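Local coordinates for protein rhizobiales Sp. Pch2 (Marine metagenome, PDB 6PB3) that is a TRIP13-like AAA+ ATPase that probably remodels HORMA domain proteins and so regulates cGAS-like enzymes in bacterial immunity against bacteriophages, at residues V45-D50 with E102-T107; A54-H59 with A65-V70; E133-E138 with G151-L156. All blocks are in the same frame, centred on the assembly; numbering follows the deposited sequence.

Interaction 1 (V45-D50 with E102-T107)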
# COMPACT_ATOMS: atom_id res chain seq x y z
N VAL A 45 -21.94 -29.33 -21.37
CA VAL A 45 -21.42 -30.48 -20.66
C VAL A 45 -22.01 -30.56 -19.25
O VAL A 45 -22.36 -31.65 -18.78
CB VAL A 45 -19.88 -30.39 -20.63
CG1 VAL A 45 -19.29 -31.46 -19.73
CG2 VAL A 45 -19.34 -30.48 -22.06
N LEU A 46 -22.12 -29.42 -18.56
CA LEU A 46 -22.61 -29.44 -17.18
C LEU A 46 -24.06 -29.90 -17.10
O LEU A 46 -24.45 -30.55 -16.13
CB LEU A 46 -22.46 -28.06 -16.56
CG LEU A 46 -21.03 -27.60 -16.28
CD1 LEU A 46 -21.04 -26.22 -15.62
CD2 LEU A 46 -20.30 -28.64 -15.41
N VAL A 47 -24.87 -29.54 -18.09
CA VAL A 47 -26.27 -29.95 -18.05
C VAL A 47 -26.49 -31.31 -18.69
O VAL A 47 -27.42 -32.03 -18.32
CB VAL A 47 -27.16 -28.90 -18.72
CG1 VAL A 47 -26.99 -27.57 -18.03
CG2 VAL A 47 -26.86 -28.80 -20.21
N ASN A 48 -25.65 -31.69 -19.65
CA ASN A 48 -25.79 -32.96 -20.36
C ASN A 48 -24.44 -33.64 -20.43
O ASN A 48 -23.84 -33.74 -21.50
CB ASN A 48 -26.37 -32.74 -21.75
CG ASN A 48 -26.63 -34.04 -22.49
OD1 ASN A 48 -27.06 -35.03 -21.88
ND2 ASN A 48 -26.34 -34.06 -23.79
N PRO A 49 -23.93 -34.14 -19.29
CA PRO A 49 -22.58 -34.72 -19.29
C PRO A 49 -22.43 -35.95 -20.17
O PRO A 49 -21.30 -36.30 -20.54
CB PRO A 49 -22.33 -35.08 -17.81
CG PRO A 49 -23.49 -34.53 -17.04
CD PRO A 49 -24.62 -34.30 -17.99
N ASP A 50 -23.54 -36.62 -20.51
CA ASP A 50 -23.45 -37.79 -21.38
C ASP A 50 -22.85 -37.44 -22.74
O ASP A 50 -22.13 -38.26 -23.32
CB ASP A 50 -24.83 -38.43 -21.54
CG ASP A 50 -25.40 -38.93 -20.22
OD1 ASP A 50 -24.60 -39.24 -19.30
OD2 ASP A 50 -26.64 -39.01 -20.10
N GLU A 102 -27.39 -27.88 -27.86
CA GLU A 102 -27.95 -29.10 -27.29
C GLU A 102 -29.41 -29.33 -27.67
O GLU A 102 -29.99 -30.34 -27.27
CB GLU A 102 -27.83 -29.07 -25.76
CG GLU A 102 -26.38 -29.10 -25.25
CD GLU A 102 -25.66 -30.42 -25.56
OE1 GLU A 102 -26.12 -31.48 -25.08
OE2 GLU A 102 -24.63 -30.39 -26.27
N SER A 103 -30.01 -28.42 -28.44
CA SER A 103 -31.43 -28.50 -28.79
C SER A 103 -32.30 -28.67 -27.55
O SER A 103 -33.12 -29.59 -27.45
CB SER A 103 -31.68 -29.62 -29.81
OG SER A 103 -31.13 -29.28 -31.07
N ILE A 104 -32.11 -27.77 -26.57
CA ILE A 104 -32.93 -27.73 -25.37
C ILE A 104 -33.44 -26.31 -25.14
O ILE A 104 -32.86 -25.33 -25.60
CB ILE A 104 -32.18 -28.21 -24.11
CG1 ILE A 104 -30.88 -27.44 -23.96
CG2 ILE A 104 -31.93 -29.72 -24.16
CD1 ILE A 104 -30.08 -27.85 -22.77
N ARG A 105 -34.53 -26.23 -24.39
CA ARG A 105 -35.07 -24.96 -23.92
C ARG A 105 -34.46 -24.64 -22.56
O ARG A 105 -34.34 -25.52 -21.71
CB ARG A 105 -36.60 -25.05 -23.87
CG ARG A 105 -37.18 -25.22 -25.30
CD ARG A 105 -38.50 -25.99 -25.34
NE ARG A 105 -39.61 -25.23 -24.78
CZ ARG A 105 -40.42 -24.45 -25.49
NH1 ARG A 105 -40.25 -24.33 -26.80
NH2 ARG A 105 -41.41 -23.80 -24.89
N ILE A 106 -34.04 -23.39 -22.38
CA ILE A 106 -33.22 -23.00 -21.24
C ILE A 106 -33.85 -21.80 -20.54
O ILE A 106 -34.19 -20.81 -21.19
CB ILE A 106 -31.79 -22.66 -21.67
CG1 ILE A 106 -31.10 -23.87 -22.28
CG2 ILE A 106 -30.98 -22.12 -20.48
CD1 ILE A 106 -29.64 -23.61 -22.55
N THR A 107 -33.98 -21.90 -19.22
CA THR A 107 -34.48 -20.81 -18.40
C THR A 107 -33.31 -20.17 -17.67
O THR A 107 -32.57 -20.86 -16.95
CB THR A 107 -35.51 -21.33 -17.39
OG1 THR A 107 -36.61 -21.93 -18.08
CG2 THR A 107 -36.00 -20.20 -16.51

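Interaction 2 (A54-H59 with A65-V70)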
# COMPACT_ATOMS: atom_id res chain seq x y z
N ALA A 54 -19.92 -39.52 -24.55
CA ALA A 54 -20.08 -40.11 -25.87
C ALA A 54 -19.01 -39.62 -26.82
O ALA A 54 -18.42 -40.42 -27.56
CB ALA A 54 -21.47 -39.81 -26.42
N TRP A 55 -18.72 -38.32 -26.80
CA TRP A 55 -17.63 -37.80 -27.62
C TRP A 55 -16.31 -38.49 -27.31
O TRP A 55 -15.57 -38.87 -28.22
CB TRP A 55 -17.48 -36.29 -27.44
CG TRP A 55 -16.17 -35.79 -27.99
CD1 TRP A 55 -15.90 -35.43 -29.28
CD2 TRP A 55 -14.93 -35.64 -27.27
NE1 TRP A 55 -14.59 -35.05 -29.41
CE2 TRP A 55 -13.97 -35.17 -28.19
CE3 TRP A 55 -14.55 -35.85 -25.94
CZ2 TRP A 55 -12.65 -34.90 -27.82
CZ3 TRP A 55 -13.23 -35.59 -25.58
CH2 TRP A 55 -12.30 -35.12 -26.52
N ALA A 56 -16.02 -38.69 -26.02
CA ALA A 56 -14.77 -39.35 -25.63
C ALA A 56 -14.69 -40.76 -26.18
O ALA A 56 -13.64 -41.17 -26.69
CB ALA A 56 -14.64 -39.38 -24.11
N LYS A 57 -15.78 -41.52 -26.09
CA LYS A 57 -15.74 -42.90 -26.59
C LYS A 57 -15.52 -42.94 -28.09
O LYS A 57 -14.68 -43.70 -28.58
CB LYS A 57 -17.01 -43.65 -26.21
CG LYS A 57 -16.98 -45.11 -26.63
CD LYS A 57 -17.89 -45.99 -25.78
CE LYS A 57 -19.36 -45.85 -26.18
NZ LYS A 57 -20.18 -46.98 -25.63
N LYS A 58 -16.24 -42.11 -28.85
CA LYS A 58 -16.11 -42.16 -30.30
C LYS A 58 -14.71 -41.76 -30.75
O LYS A 58 -14.16 -42.36 -31.68
CB LYS A 58 -17.15 -41.26 -30.97
CG LYS A 58 -18.58 -41.56 -30.59
CD LYS A 58 -19.52 -40.59 -31.28
CE LYS A 58 -20.93 -40.68 -30.72
NZ LYS A 58 -21.82 -39.63 -31.28
N HIS A 59 -14.11 -40.76 -30.10
CA HIS A 59 -12.84 -40.23 -30.59
C HIS A 59 -11.62 -40.73 -29.83
O HIS A 59 -10.56 -40.90 -30.44
CB HIS A 59 -12.86 -38.70 -30.56
CG HIS A 59 -13.73 -38.08 -31.62
ND1 HIS A 59 -15.09 -37.91 -31.47
CD2 HIS A 59 -13.42 -37.58 -32.84
CE1 HIS A 59 -15.58 -37.34 -32.55
NE2 HIS A 59 -14.59 -37.13 -33.39
N ALA A 65 -8.39 -40.68 -18.07
CA ALA A 65 -8.63 -39.50 -17.26
C ALA A 65 -8.92 -38.27 -18.11
O ALA A 65 -8.97 -37.16 -17.56
CB ALA A 65 -7.43 -39.23 -16.35
N LEU A 66 -9.14 -38.43 -19.41
CA LEU A 66 -9.33 -37.28 -20.29
C LEU A 66 -10.52 -36.43 -19.86
O LEU A 66 -10.42 -35.21 -19.75
CB LEU A 66 -9.50 -37.74 -21.74
CG LEU A 66 -9.94 -36.68 -22.75
CD1 LEU A 66 -8.97 -35.51 -22.78
CD2 LEU A 66 -10.08 -37.30 -24.14
N VAL A 67 -11.66 -37.07 -19.64
CA VAL A 67 -12.87 -36.36 -19.24
C VAL A 67 -13.26 -36.63 -17.80
O VAL A 67 -14.15 -35.94 -17.28
CB VAL A 67 -14.05 -36.68 -20.17
CG1 VAL A 67 -13.73 -36.26 -21.59
CG2 VAL A 67 -14.36 -38.16 -20.11
N LYS A 68 -12.64 -37.62 -17.14
CA LYS A 68 -12.98 -37.92 -15.76
C LYS A 68 -12.89 -36.68 -14.89
O LYS A 68 -13.72 -36.47 -14.00
CB LYS A 68 -12.06 -39.03 -15.21
N ASN A 69 -11.89 -35.83 -15.14
CA ASN A 69 -11.78 -34.59 -14.39
C ASN A 69 -12.89 -33.61 -14.76
O ASN A 69 -13.47 -32.97 -13.88
CB ASN A 69 -10.40 -33.97 -14.57
CG ASN A 69 -9.95 -33.94 -16.03
OD1 ASN A 69 -10.76 -33.81 -16.94
ND2 ASN A 69 -8.64 -34.06 -16.24
N VAL A 70 -13.21 -33.50 -16.06
CA VAL A 70 -14.12 -32.44 -16.51
C VAL A 70 -15.54 -32.68 -16.02
O VAL A 70 -16.27 -31.74 -15.68
CB VAL A 70 -14.07 -32.30 -18.04
CG1 VAL A 70 -15.11 -31.30 -18.51
CG2 VAL A 70 -12.71 -31.87 -18.49

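Interaction 3 (E133-E138 with G151-L156)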
# COMPACT_ATOMS: atom_id res chain seq x y z
N GLU A 133 -32.71 -22.87 -3.97
CA GLU A 133 -33.87 -23.74 -3.78
C GLU A 133 -34.79 -23.69 -5.00
O GLU A 133 -35.27 -24.72 -5.48
CB GLU A 133 -34.63 -23.35 -2.52
CG GLU A 133 -35.82 -24.27 -2.28
CD GLU A 133 -35.42 -25.72 -2.11
OE1 GLU A 133 -34.32 -25.98 -1.58
OE2 GLU A 133 -36.20 -26.61 -2.51
N HIS A 134 -35.05 -22.48 -5.50
CA HIS A 134 -35.87 -22.35 -6.71
C HIS A 134 -35.20 -23.05 -7.88
O HIS A 134 -35.85 -23.80 -8.63
CB HIS A 134 -36.11 -20.88 -7.02
CG HIS A 134 -37.03 -20.64 -8.17
ND1 HIS A 134 -36.61 -20.10 -9.37
CD2 HIS A 134 -38.37 -20.85 -8.31
CE1 HIS A 134 -37.63 -20.00 -10.19
NE2 HIS A 134 -38.71 -20.45 -9.58
N THR A 135 -33.89 -22.85 -8.05
CA THR A 135 -33.18 -23.46 -9.16
C THR A 135 -33.28 -24.98 -9.12
O THR A 135 -33.54 -25.63 -10.14
CB THR A 135 -31.72 -23.02 -9.15
OG1 THR A 135 -31.66 -21.59 -9.13
CG2 THR A 135 -30.99 -23.54 -10.37
N VAL A 136 -33.12 -25.57 -7.93
CA VAL A 136 -33.26 -27.02 -7.77
C VAL A 136 -34.67 -27.46 -8.15
O VAL A 136 -34.85 -28.44 -8.88
CB VAL A 136 -32.89 -27.43 -6.33
CG1 VAL A 136 -33.19 -28.91 -6.11
CG2 VAL A 136 -31.43 -27.12 -6.04
N SER A 137 -35.68 -26.76 -7.65
CA SER A 137 -37.07 -27.14 -7.93
C SER A 137 -37.35 -27.12 -9.42
O SER A 137 -37.87 -28.10 -9.98
CB SER A 137 -38.03 -26.22 -7.17
OG SER A 137 -39.37 -26.47 -7.54
N GLU A 138 -37.01 -26.03 -10.10
CA GLU A 138 -37.26 -25.92 -11.53
C GLU A 138 -36.50 -26.98 -12.31
O GLU A 138 -37.02 -27.56 -13.27
CB GLU A 138 -36.91 -24.53 -12.02
CG GLU A 138 -37.98 -23.49 -11.70
CD GLU A 138 -39.31 -23.85 -12.33
OE1 GLU A 138 -39.35 -24.12 -13.55
OE2 GLU A 138 -40.32 -23.88 -11.59
N GLY A 151 -34.87 -29.75 -20.65
CA GLY A 151 -34.48 -28.36 -20.58
C GLY A 151 -33.39 -28.20 -19.55
O GLY A 151 -32.91 -29.17 -18.96
N ALA A 152 -33.00 -26.95 -19.32
CA ALA A 152 -31.99 -26.66 -18.31
C ALA A 152 -32.25 -25.30 -17.70
O ALA A 152 -33.03 -24.50 -18.22
CB ALA A 152 -30.57 -26.71 -18.88
N VAL A 153 -31.57 -25.06 -16.58
CA VAL A 153 -31.72 -23.86 -15.77
C VAL A 153 -30.34 -23.27 -15.52
O VAL A 153 -29.48 -23.93 -14.94
CB VAL A 153 -32.40 -24.14 -14.42
CG1 VAL A 153 -32.50 -22.84 -13.62
CG2 VAL A 153 -33.76 -24.78 -14.63
N ILE A 154 -30.14 -22.01 -15.91
CA ILE A 154 -28.89 -21.31 -15.64
C ILE A 154 -29.16 -20.26 -14.57
O ILE A 154 -30.05 -19.42 -14.72
CB ILE A 154 -28.30 -20.66 -16.89
CG1 ILE A 154 -28.00 -21.72 -17.95
CG2 ILE A 154 -27.02 -19.91 -16.51
CD1 ILE A 154 -27.56 -21.14 -19.28
N LEU A 155 -28.39 -20.32 -13.50
CA LEU A 155 -28.42 -19.28 -12.49
C LEU A 155 -27.27 -18.32 -12.78
O LEU A 155 -26.12 -18.76 -12.93
CB LEU A 155 -28.33 -19.89 -11.09
CG LEU A 155 -28.39 -18.96 -9.89
CD1 LEU A 155 -29.74 -18.26 -9.79
CD2 LEU A 155 -28.09 -19.76 -8.63
N LEU A 156 -27.56 -17.03 -12.88
CA LEU A 156 -26.55 -16.02 -13.16
C LEU A 156 -26.37 -15.12 -11.94
O LEU A 156 -27.35 -14.60 -11.40
CB LEU A 156 -26.93 -15.20 -14.39
CG LEU A 156 -26.04 -14.03 -14.82
CD1 LEU A 156 -24.54 -14.35 -14.74
CD2 LEU A 156 -26.42 -13.58 -16.25

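Interaction 1 (V45-D50 with E102-T107)
N48, at the break between helix 33-47 and helix 49-59, meets E102, the last residue of helix 95-102, at the edge of the AAA+ ATPase core. Beyond E102 the chain leads into strand 105-111. The polar part of the contact is one hydrogen bond. N48 ND2 donates to E102 OE1 over 2.9 Å with an N-H...O angle of 156°. The amide nitrogen approaches OE1 nearly in line with its C-O bond, while OE1 lies a little out of the amide plane. The amide and carboxylate planes are turned 49° apart. N48 has CG anti to its own nitrogen (chi1 -176°), and this carries the amide out toward the glutamate. A bend at chi2 folds the E102 carboxylate to N48. Beside this bond V47 CG2 touches I104 CD1 at 4.2 Å, a methyl-to-methyl contact. Both V47 and I104 also pack on A152 of strand 151-157. The other carboxylate oxygen, OE2, has a weak hydrogen bond to Y284 OH of the second subunit. The carboxylate therefore has a neutral amide on one oxygen and a tyrosine hydroxyl on the other. This links the helix break to the second subunit through one good bond and one weak one, without a salt bridge between the two segments.

Interaction 2 (A54-H59 with A65-V70)
The W55 indole has V67 at its edge: V67 CG1 lies near the ring plane, 4.1 Å from W55 CZ3. L66 CD2 comes in obliquely and is 3.9 Å from both CZ3 and CH2 of W55. One face of the indole carries H59 CB, 4.1 Å above the plane and displaced from the ring centre. The H59 ring in turn has W55 NE1 over one of its faces. W55 O, in the imidazole plane at the H59 edge, accepts a weak hydrogen bond from H59 ND1 at 3.4 Å. W55 NE1 is hydrogen-bonded to T287 O of the second subunit, so the polar end of the indole is engaged while its six-membered ring meets the aliphatic groups. A chi1 of 166° at W55 brings that ring to L66. The two side chains cross at about a right angle. V67 CG1 is shared: it also packs on A56 CB at 4.1 Å. The contact joins the last turns of helix 49-59 to the approach to the short helix 68-71; the chain doubles back between the two segments. V67 and V70 also pack on L52 of helix 49-59. P285 and I289 of the second subunit pack on W55 and L66, respectively.

Interaction 3 (E133-E138 with G151-L156)
Apolar contacts between T135 and V153 form the middle of this helix-on-sheet packing. T135 CG2 meets V153 CG1 at 3.7 Å, methyl against methyl, and the two side chains cross at a slant. The T135 chi1 of -54° sets OG1 beside the backbone nitrogen and turns CG2 opposite it, to V153. V153 uses both of its branches. Its CG1 goes to T135, while V153 CG2 lies 4.1 Å from E138 CB, one turn further along the helix. Only the base of E138 takes part, since its chain bends at chi2 and the carboxylate is turned off the strand.

The mixed contacts involve the threonine hydroxyl. T135 OG1 lies against the end of L155, 3.9 Å from CD1 and 4.0 Å from CD2, with the side chains at about a right angle. The bond from this hydroxyl to A131 O, in the preceding turn, satisfies it where it lies against the leucine methyls.

The axes of helix segment 133-138 and strand 151-156 run nearly antiparallel (170°), 8.8 Å apart at closest. V153 and L155 alternate with A152 and I154, so one side of the strand faces helix 124-141. This is the alpha/beta layering of the P-loop NTPase fold. Strand 151-157 lies between strands 105-111 and 197-203. T135 touches L109 on the one and A197 on the other, and V136 packs on helix 179-192.

How the interactions relate
Interaction 3 belongs to the core: a helix lies on the central sheet, and its buried contact meets no other subunit. Interactions 1 and 2 lie toward the subunit interface and both touch the second subunit. Interaction 1 is only partly buried and is the one whose segments share a hydrogen bond. Interaction 2 is buried and apolar between its segments. These two share helix 49-59, one using its start and the other its end. Interactions 1 and 3 meet directly: T107 pairs by backbone with A152 and I154 in adjacent strands, and I106 packs on I154. Interactions 2 and 3 do not touch, with nearest atoms about 15 Å apart.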